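Local coordinates for protein cytochrome C, class II (Shewanella frigidimarina, PDB 4ULV) that probably transfers electrons or senses diatomic gases, using a covalently attached heme c held in a four-helix bundle of the cytochrome c' family, at residues G27-G32 with A39-R44. Numbering follows the deposited sequence.
Sequences GAMLKG and AVFSTR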
loop_
_atom_site.group_PDB
_atom_site.type_symbol
_atom_site.label_atom_id
_atom_site.label_comp_id
_atom_site.label_asym_id
_atom_site.label_seq_id
_atom_site.Cartn_x
_atom_site.Cartn_y
_atom_site.Cartn_z
ATOM N N GLY A 27 -13.906 10.039 2.098
ATOM C CA GLY A 27 -15.326 10.282 1.732
ATOM C C GLY A 27 -16.124 10.534 3.008
ATOM O O GLY A 27 -16.990 11.464 3.004
ATOM N N ALA A 28 -15.825 9.862 4.117
ATOM C CA ALA A 28 -16.532 10.151 5.396
ATOM C C ALA A 28 -16.379 11.601 5.821
ATOM O O ALA A 28 -17.321 12.219 6.297
ATOM C CB ALA A 28 -16.083 9.209 6.514
ATOM N N MET A 29 -15.177 12.157 5.659
ATOM C CA MET A 29 -14.946 13.532 6.013
ATOM C C MET A 29 -15.703 14.505 5.079
ATOM O O MET A 29 -16.224 15.556 5.542
ATOM C CB MET A 29 -13.472 13.871 5.900
ATOM C CG MET A 29 -12.583 13.204 6.951
ATOM S SD MET A 29 -10.884 13.846 6.888
ATOM C CE MET A 29 -10.156 12.868 8.178
ATOM N N LEU A 30 -15.785 14.179 3.797
ATOM C CA LEU A 30 -16.538 15.041 2.834
ATOM C C LEU A 30 -18.058 14.941 3.016
ATOM O O LEU A 30 -18.788 15.882 2.622
ATOM C CB LEU A 30 -16.210 14.684 1.412
ATOM C CG LEU A 30 -14.772 15.018 1.026
ATOM C CD1 LEU A 30 -14.488 14.460 -0.362
ATOM C CD2 LEU A 30 -14.443 16.514 1.130
ATOM N N LYS A 31 -18.553 13.859 3.591
ATOM C CA LYS A 31 -19.957 13.547 3.711
ATOM C C LYS A 31 -20.460 13.723 5.121
ATOM O O LYS A 31 -21.557 13.328 5.413
ATOM C CB LYS A 31 -20.202 12.155 3.131
ATOM C CG LYS A 31 -19.910 12.252 1.642
ATOM C CD LYS A 31 -20.249 11.021 0.862
ATOM C CE LYS A 31 -19.176 9.990 0.908
ATOM N NZ LYS A 31 -19.222 9.198 -0.334
ATOM N N GLY A 32 -19.721 14.378 5.991
ATOM C CA GLY A 32 -20.166 14.782 7.291
ATOM C C GLY A 32 -20.179 13.708 8.355
ATOM O O GLY A 32 -20.755 13.896 9.470
ATOM N N ALA A 39 -5.157 17.945 6.777
ATOM C CA ALA A 39 -3.858 17.316 6.696
ATOM C C ALA A 39 -3.969 15.799 6.549
ATOM O O ALA A 39 -3.326 15.196 5.706
ATOM C CB ALA A 39 -3.000 17.641 7.907
ATOM N N VAL A 40 -4.904 15.231 7.333
ATOM C CA VAL A 40 -5.185 13.800 7.223
ATOM C C VAL A 40 -5.748 13.495 5.860
ATOM O O VAL A 40 -5.369 12.528 5.189
ATOM C CB VAL A 40 -6.090 13.314 8.344
ATOM C CG1 VAL A 40 -6.513 11.876 8.117
ATOM C CG2 VAL A 40 -5.368 13.462 9.674
ATOM N N PHE A 41 -6.739 14.336 5.432
ATOM C CA PHE A 41 -7.342 14.098 4.118
ATOM C C PHE A 41 -6.247 14.055 3.026
ATOM O O PHE A 41 -6.302 13.243 2.093
ATOM C CB PHE A 41 -8.401 15.188 3.820
ATOM C CG PHE A 41 -9.162 15.004 2.548
ATOM C CD1 PHE A 41 -8.669 15.466 1.347
ATOM C CD2 PHE A 41 -10.430 14.379 2.550
ATOM C CE1 PHE A 41 -9.333 15.257 0.171
ATOM C CE2 PHE A 41 -11.144 14.217 1.373
ATOM C CZ PHE A 41 -10.622 14.687 0.201
ATOM N N SER A 42 -5.333 15.041 3.095
ATOM C CA SER A 42 -4.255 15.131 2.109
ATOM C C SER A 42 -3.348 13.888 2.126
ATOM O O SER A 42 -3.026 13.363 1.116
ATOM C CB SER A 42 -3.415 16.381 2.370
ATOM O OG SER A 42 -2.284 16.377 1.512
ATOM N N THR A 43 -2.965 13.485 3.318
ATOM C CA THR A 43 -2.036 12.334 3.388
ATOM C C THR A 43 -2.758 11.013 2.966
ATOM O O THR A 43 -2.109 10.154 2.328
ATOM C CB THR A 43 -1.322 12.281 4.721
ATOM O OG1 THR A 43 -0.012 11.710 4.511
ATOM C CG2 THR A 43 -2.117 11.542 5.730
ATOM N N ARG A 44 -4.067 10.948 3.195
ATOM C CA ARG A 44 -4.842 9.849 2.664
ATOM C C ARG A 44 -4.899 9.877 1.166
ATOM O O ARG A 44 -4.831 8.835 0.503
ATOM C CB ARG A 44 -6.220 9.739 3.305
ATOM C CG ARG A 44 -6.086 9.361 4.797
ATOM C CD ARG A 44 -7.179 8.500 5.217
ATOM N NE ARG A 44 -7.292 8.432 6.622
ATOM C CZ ARG A 44 -6.607 7.583 7.379
ATOM N NH1 ARG A 44 -5.709 6.798 6.827
ATOM N NH2 ARG A 44 -6.854 7.576 8.672
#
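In the four-helix bundle of this cytochrome c', the end of helix 5-30 packs on the start of helix 38-51, two consecutive helices joined by a short loop, where Met29 and Leu30 in the last turn of the one meet Val40 and Phe41 in the first turn of the other. The backbones come nearest at Met29 and Phe41, whose CA atoms lie 7.9 Å apart, so side chains bridge the gap. Met29 spans it as a rod: its chain is extended beyond CG (chi2 -172°, chi3 -179°), which carries the terminal methyl CE to 3.8 Å from Val40 CG1, the two side chains meeting at roughly a right angle. On the way the thioether runs past Phe41 in the opposite sense, with SD 4.2 Å from Phe41 CB and close to the plane of the ring, at its edge. Phe41 reaches back with CG anti to the backbone N (chi1 -176°), and its ring ends at the Leu30 isobutyl group. There Leu30 CG lies 3.7 Å from Phe41 CE2 in an oblique approach, and Leu30 CD1 also meets the ring, 3.9 Å from Phe41 CZ. An alanine in place of Leu30 would lack these branches and would probably leave the CE2–CZ edge of the ring poorly packed and freer to shift. The contact is wholly apolar, burying 206 Å² over both sides, with Met29 and Phe41 themselves buried. Its centre lies about 16 Å from the centre of the chain and the Phe41 side chain about 12 Å from the heme, which makes this packing away from the heme site. Around it, Phe36 of the connecting loop touches Met29, while helix 104-125 adds Phe111 against Leu30 and Ile107 against Phe41.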